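Local coordinates for protein CurH (Lyngbya majuscula, PDB 3KG7) that is a dehydratase domain of the curacin polyketide synthase, probably removing water from a beta-hydroxyacyl intermediate to leave a double bond, at residues A170-W175 with P241-A246; D264-D269 with F275-G280. All coordinates share one frame; numbering follows the deposited sequence.

Contact 1. Residues A170-W175 with P241-A246; sequences AVRQAW and PSRFYA
Two strands that flank strand 181-186 in an antiparallel sheet meet over their shared neighbour, with Arg-172 and Trp-175 on one side and Arg-243 and Tyr-245 on the other. The two touching parts run roughly the same way, 22° apart, and at their closest the CA atoms of Arg-172 and Arg-243 are 9.2 Å apart, so long side chains must span the gap. Arg-172 is extended from CG to NE, whereas Arg-243 bends at chi3 (-72°). This places NH2 of Arg-243 over one face of the Arg-172 guanidinium, toward its rim and 3.3 Å from NE. Both atoms are donors, so they do not bond each other. Carboxylates on the middle strand probably offset the paired charge: Glu-186 makes a salt bridge with Arg-172, and Glu-184 a weak, long ion pair with Arg-243. Farther along, the large rings of Trp-175 and Tyr-245 span a somewhat wider gap; CZ3 of Trp-175 reaches the edge of the tyrosine ring, 4.2 Å from its CE1. Helix 138-144 touches both aromatics. Arg-172 and Gln-173 both face Glu-184, forming a classic beta bulge in strand 171-176, in the antiparallel sheet of a double hotdog fold.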
loop_
_atom_site.group_PDB
_atom_site.type_symbol
_atom_site.label_atom_id
_atom_site.label_comp_id
_atom_site.label_asym_id
_atom_site.label_seq_id
_atom_site.Cartn_x
_atom_site.Cartn_y
_atom_site.Cartn_z
ATOM N N ALA C 170 34.484 1.325 -1.268
ATOM C CA ALA C 170 34.415 -0.033 -1.810
ATOM C C ALA C 170 35.493 -0.304 -2.851
ATOM O O ALA C 170 35.662 -1.441 -3.286
ATOM C CB ALA C 170 33.029 -0.298 -2.406
ATOM N N VAL C 171 36.214 0.739 -3.250
ATOM C CA VAL C 171 37.235 0.609 -4.281
ATOM C C VAL C 171 38.566 0.164 -3.677
ATOM O O VAL C 171 39.301 0.965 -3.090
ATOM C CB VAL C 171 37.415 1.915 -5.078
ATOM C CG1 VAL C 171 38.349 1.691 -6.250
ATOM C CG2 VAL C 171 36.068 2.440 -5.556
ATOM N N ARG C 172 38.864 -1.123 -3.830
ATOM C CA ARG C 172 40.104 -1.697 -3.321
ATOM C C ARG C 172 41.325 -1.259 -4.139
ATOM O O ARG C 172 42.357 -0.888 -3.572
ATOM C CB ARG C 172 40.009 -3.226 -3.258
ATOM C CG ARG C 172 40.938 -3.849 -2.224
ATOM C CD ARG C 172 40.733 -5.358 -2.072
ATOM N NE ARG C 172 41.188 -5.823 -0.759
ATOM C CZ ARG C 172 42.446 -6.140 -0.454
ATOM N NH1 ARG C 172 43.408 -6.061 -1.365
ATOM N NH2 ARG C 172 42.744 -6.542 0.774
ATOM N N GLN C 173 41.202 -1.300 -5.465
ATOM C CA GLN C 173 42.304 -0.931 -6.358
ATOM C C GLN C 173 41.784 -0.353 -7.673
ATOM O O GLN C 173 40.723 -0.750 -8.158
ATOM C CB GLN C 173 43.201 -2.146 -6.623
ATOM C CG GLN C 173 44.609 -1.812 -7.108
ATOM C CD GLN C 173 45.505 -1.261 -6.013
ATOM O OE1 GLN C 173 45.382 -1.637 -4.846
ATOM N NE2 GLN C 173 46.417 -0.367 -6.386
ATOM N N ALA C 174 42.535 0.583 -8.241
ATOM C CA ALA C 174 42.160 1.209 -9.503
ATOM C C ALA C 174 43.298 1.167 -10.522
ATOM O O ALA C 174 44.459 1.400 -10.179
ATOM C CB ALA C 174 41.712 2.636 -9.261
ATOM N N TRP C 175 42.960 0.857 -11.771
ATOM C CA TRP C 175 43.922 0.905 -12.868
ATOM C C TRP C 175 43.411 1.823 -13.975
ATOM O O TRP C 175 42.202 1.987 -14.146
ATOM C CB TRP C 175 44.180 -0.493 -13.429
ATOM C CG TRP C 175 44.778 -1.476 -12.455
ATOM C CD1 TRP C 175 46.105 -1.745 -12.274
ATOM C CD2 TRP C 175 44.067 -2.339 -11.552
ATOM N NE1 TRP C 175 46.267 -2.712 -11.310
ATOM C CE2 TRP C 175 45.032 -3.093 -10.849
ATOM C CE3 TRP C 175 42.710 -2.547 -11.270
ATOM C CZ2 TRP C 175 44.683 -4.038 -9.876
ATOM C CZ3 TRP C 175 42.366 -3.489 -10.302
ATOM C CH2 TRP C 175 43.349 -4.222 -9.619
ATOM N N PRO C 241 29.590 -11.081 -6.350
ATOM C CA PRO C 241 30.462 -11.805 -5.437
ATOM C C PRO C 241 31.108 -10.829 -4.453
ATOM O O PRO C 241 30.965 -9.609 -4.614
ATOM C CB PRO C 241 31.529 -12.395 -6.362
ATOM C CG PRO C 241 31.030 -12.179 -7.752
ATOM C CD PRO C 241 30.179 -10.982 -7.693
ATOM N N SER C 242 31.811 -11.359 -3.453
ATOM C CA SER C 242 32.445 -10.535 -2.416
ATOM C C SER C 242 33.482 -9.584 -3.006
ATOM O O SER C 242 33.747 -8.515 -2.450
ATOM C CB SER C 242 33.081 -11.426 -1.346
ATOM O OG SER C 242 33.887 -12.432 -1.942
ATOM N N ARG C 243 34.048 -9.989 -4.141
ATOM C CA ARG C 243 35.015 -9.189 -4.884
ATOM C C ARG C 243 34.768 -9.317 -6.393
ATOM O O ARG C 243 34.623 -10.424 -6.916
ATOM C CB ARG C 243 36.436 -9.634 -4.510
ATOM C CG ARG C 243 37.546 -9.137 -5.424
ATOM C CD ARG C 243 38.885 -9.747 -5.045
ATOM N NE ARG C 243 39.392 -9.196 -3.789
ATOM C CZ ARG C 243 40.617 -9.406 -3.313
ATOM N NH1 ARG C 243 41.479 -10.162 -3.982
ATOM N NH2 ARG C 243 40.982 -8.853 -2.164
ATOM N N PHE C 244 34.714 -8.176 -7.077
ATOM C CA PHE C 244 34.487 -8.129 -8.525
ATOM C C PHE C 244 35.111 -6.877 -9.137
ATOM O O PHE C 244 35.722 -6.072 -8.431
ATOM C CB PHE C 244 32.994 -8.191 -8.849
ATOM C CG PHE C 244 32.205 -7.020 -8.323
ATOM C CD1 PHE C 244 31.882 -5.954 -9.155
ATOM C CD2 PHE C 244 31.771 -6.988 -6.994
ATOM C CE1 PHE C 244 31.144 -4.866 -8.673
ATOM C CE2 PHE C 244 31.034 -5.905 -6.507
ATOM C CZ PHE C 244 30.720 -4.844 -7.351
ATOM N N TYR C 245 34.941 -6.714 -10.447
ATOM C CA TYR C 245 35.581 -5.630 -11.186
ATOM C C TYR C 245 34.591 -4.785 -11.993
ATOM O O TYR C 245 33.540 -5.273 -12.424
ATOM C CB TYR C 245 36.671 -6.196 -12.108
ATOM C CG TYR C 245 37.771 -6.945 -11.378
ATOM C CD1 TYR C 245 38.913 -6.281 -10.925
ATOM C CD2 TYR C 245 37.671 -8.321 -11.141
ATOM C CE1 TYR C 245 39.919 -6.958 -10.252
ATOM C CE2 TYR C 245 38.677 -9.011 -10.467
ATOM C CZ TYR C 245 39.795 -8.319 -10.025
ATOM O OH TYR C 245 40.794 -8.989 -9.361
ATOM N N ALA C 246 34.934 -3.514 -12.185
ATOM C CA ALA C 246 34.187 -2.633 -13.075
ATOM C C ALA C 246 35.115 -2.214 -14.203
ATOM O O ALA C 246 36.182 -1.647 -13.955
ATOM C CB ALA C 246 33.665 -1.423 -12.324
#

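Contact 2. Residues D264-D269 with F275-G280; sequences DIQLLD and FGRING
Ile-265 and Ile-278 form a hydrogen-bonded antiparallel pair whose backbones satisfy each other twice: N of Ile-265 gives to O of Ile-278 at 2.9 Å, and N of Ile-278 to O of Ile-265 at 2.8 Å. N of Leu-267 donates to O of Gly-276 (2.7 Å), while O of Leu-267 accepts from N of Phe-275 (2.9 Å). Phe-275 and Gly-276 thus both face Leu-267, a classic beta bulge in the hairpin of strands 260-268 and 274-286. There CG of Phe-275 lies between its backbone N and carbonyl carbon (chi1 69°), bringing the ring face over CB of Leu-267 in a CH-pi contact. Asp-264, with an acceptor on a short arm, takes the amide of Gly-280 on OD1 (2.9 Å, 167° at hydrogen); the positive phi at this corner favours a glycine. OD2 of Asp-269 is held by the backbone N of Gln-273. On the opposite face from the isoleucines, the Gln-266 amide stands nearly upright, 80°, over the Arg-277 guanidinium, its NE2 3.3 Å above the centre. OE1 of Gln-266 lies 2.7 Å from NH2 of Arg-277, too poorly angled to hydrogen-bond. With an alanine here, that amide would probably lose its flat neighbour and turn more freely.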
loop_
_atom_site.group_PDB
_atom_site.type_symbol
_atom_site.label_atom_id
_atom_site.label_comp_id
_atom_site.label_asym_id
_atom_site.label_seq_id
_atom_site.Cartn_x
_atom_site.Cartn_y
_atom_site.Cartn_z
ATOM N N ASP C 264 29.912 3.591 -20.377
ATOM C CA ASP C 264 29.484 2.204 -20.179
ATOM C C ASP C 264 30.378 1.486 -19.184
ATOM O O ASP C 264 31.586 1.726 -19.139
ATOM C CB ASP C 264 29.513 1.453 -21.513
ATOM C CG ASP C 264 28.620 2.085 -22.543
ATOM O OD1 ASP C 264 27.468 2.431 -22.196
ATOM O OD2 ASP C 264 29.076 2.251 -23.693
ATOM N N ILE C 265 29.788 0.602 -18.389
ATOM C CA ILE C 265 30.563 -0.164 -17.423
ATOM C C ILE C 265 30.192 -1.632 -17.502
ATOM O O ILE C 265 29.012 -1.987 -17.460
ATOM C CB ILE C 265 30.357 0.340 -15.967
ATOM C CG1 ILE C 265 30.767 1.809 -15.831
ATOM C CG2 ILE C 265 31.170 -0.503 -14.989
ATOM C CD1 ILE C 265 29.780 2.636 -15.086
ATOM N N GLN C 266 31.210 -2.479 -17.615
ATOM C CA GLN C 266 31.028 -3.929 -17.573
ATOM C C GLN C 266 31.381 -4.453 -16.186
ATOM O O GLN C 266 32.445 -4.150 -15.648
ATOM C CB GLN C 266 31.891 -4.633 -18.625
ATOM C CG GLN C 266 32.002 -3.911 -19.971
ATOM C CD GLN C 266 30.708 -3.894 -20.784
ATOM O OE1 GLN C 266 30.555 -3.076 -21.693
ATOM N NE2 GLN C 266 29.779 -4.794 -20.463
ATOM N N LEU C 267 30.476 -5.232 -15.604
ATOM C CA LEU C 267 30.742 -5.879 -14.325
ATOM C C LEU C 267 31.328 -7.266 -14.569
ATOM O O LEU C 267 30.707 -8.102 -15.233
ATOM C CB LEU C 267 29.475 -5.960 -13.469
ATOM C CG LEU C 267 29.024 -4.702 -12.718
ATOM C CD1 LEU C 267 28.390 -3.669 -13.647
ATOM C CD2 LEU C 267 28.055 -5.087 -11.598
ATOM N N LEU C 268 32.535 -7.487 -14.050
ATOM C CA LEU C 268 33.262 -8.744 -14.229
ATOM C C LEU C 268 33.514 -9.409 -12.884
ATOM O O LEU C 268 33.915 -8.739 -11.932
ATOM C CB LEU C 268 34.607 -8.492 -14.910
ATOM C CG LEU C 268 34.685 -7.763 -16.256
ATOM C CD1 LEU C 268 36.023 -7.079 -16.376
ATOM C CD2 LEU C 268 34.469 -8.711 -17.422
ATOM N N ASP C 269 33.291 -10.723 -12.807
ATOM C CA ASP C 269 33.515 -11.473 -11.560
ATOM C C ASP C 269 35.008 -11.740 -11.266
ATOM O O ASP C 269 35.893 -11.176 -11.927
ATOM C CB ASP C 269 32.665 -12.765 -11.501
ATOM C CG ASP C 269 33.012 -13.782 -12.603
ATOM O OD1 ASP C 269 32.107 -14.555 -12.988
ATOM O OD2 ASP C 269 34.167 -13.838 -13.072
ATOM N N PHE C 275 29.038 -10.426 -15.815
ATOM C CA PHE C 275 27.790 -10.876 -15.195
ATOM C C PHE C 275 26.776 -9.739 -15.032
ATOM O O PHE C 275 25.661 -9.951 -14.555
ATOM C CB PHE C 275 28.069 -11.585 -13.860
ATOM C CG PHE C 275 28.562 -10.672 -12.777
ATOM C CD1 PHE C 275 29.862 -10.159 -12.812
ATOM C CD2 PHE C 275 27.730 -10.326 -11.717
ATOM C CE1 PHE C 275 30.323 -9.310 -11.817
ATOM C CE2 PHE C 275 28.181 -9.473 -10.713
ATOM C CZ PHE C 275 29.484 -8.966 -10.761
ATOM N N GLY C 276 27.167 -8.538 -15.439
ATOM C CA GLY C 276 26.267 -7.397 -15.447
ATOM C C GLY C 276 26.867 -6.237 -16.208
ATOM O O GLY C 276 28.079 -6.203 -16.443
ATOM N N ARG C 277 26.026 -5.292 -16.617
ATOM C CA ARG C 277 26.520 -4.094 -17.294
ATOM C C ARG C 277 25.609 -2.895 -17.101
ATOM O O ARG C 277 24.413 -3.045 -16.842
ATOM C CB ARG C 277 26.767 -4.348 -18.788
ATOM C CG ARG C 277 25.516 -4.608 -19.614
ATOM C CD ARG C 277 25.869 -4.846 -21.074
ATOM N NE ARG C 277 26.741 -3.789 -21.594
ATOM C CZ ARG C 277 27.481 -3.893 -22.697
ATOM N NH1 ARG C 277 27.470 -5.012 -23.414
ATOM N NH2 ARG C 277 28.239 -2.871 -23.081
ATOM N N ILE C 278 26.203 -1.710 -17.214
ATOM C CA ILE C 278 25.487 -0.446 -17.149
ATOM C C ILE C 278 25.774 0.295 -18.449
ATOM O O ILE C 278 26.927 0.638 -18.732
ATOM C CB ILE C 278 25.951 0.413 -15.938
ATOM C CG1 ILE C 278 25.835 -0.386 -14.634
ATOM C CG2 ILE C 278 25.155 1.726 -15.844
ATOM C CD1 ILE C 278 26.772 0.055 -13.559
ATOM N N ASN C 279 24.730 0.518 -19.245
ATOM C CA ASN C 279 24.858 1.225 -20.521
ATOM C C ASN C 279 24.276 2.631 -20.501
ATOM O O ASN C 279 23.183 2.865 -19.984
ATOM C CB ASN C 279 24.229 0.432 -21.670
ATOM C CG ASN C 279 24.890 -0.907 -21.880
ATOM O OD1 ASN C 279 26.058 -0.983 -22.262
ATOM N ND2 ASN C 279 24.142 -1.980 -21.637
ATOM N N GLY C 280 25.021 3.563 -21.082
ATOM C CA GLY C 280 24.572 4.941 -21.204
ATOM C C GLY C 280 24.447 5.672 -19.884
ATOM O O GLY C 280 23.562 6.514 -19.728
#

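Contacts 1 and 2 lie in neighbouring strands of the same sheet, their centres about 13 Å apart. Strand 243-255 supplies the second half of contact 1 and then leads directly into strand 260-268, the first half of contact 2. The seam between them carries a probable hydrogen bond from N of Tyr-245 to O of Leu-268, 2.7 Å long. Tyr-245 thus serves both: its backbone N reaches contact 2, and its ring meets Trp-175 in contact 1. Beside the seam, CD of Pro-241 packs against CZ of Phe-275 at 3.7 Å. The series continues from strand 171-176 through 181-186 and 243-255 to the hairpin, and both contacts fall within the second hotdog-family region of the dehydratase.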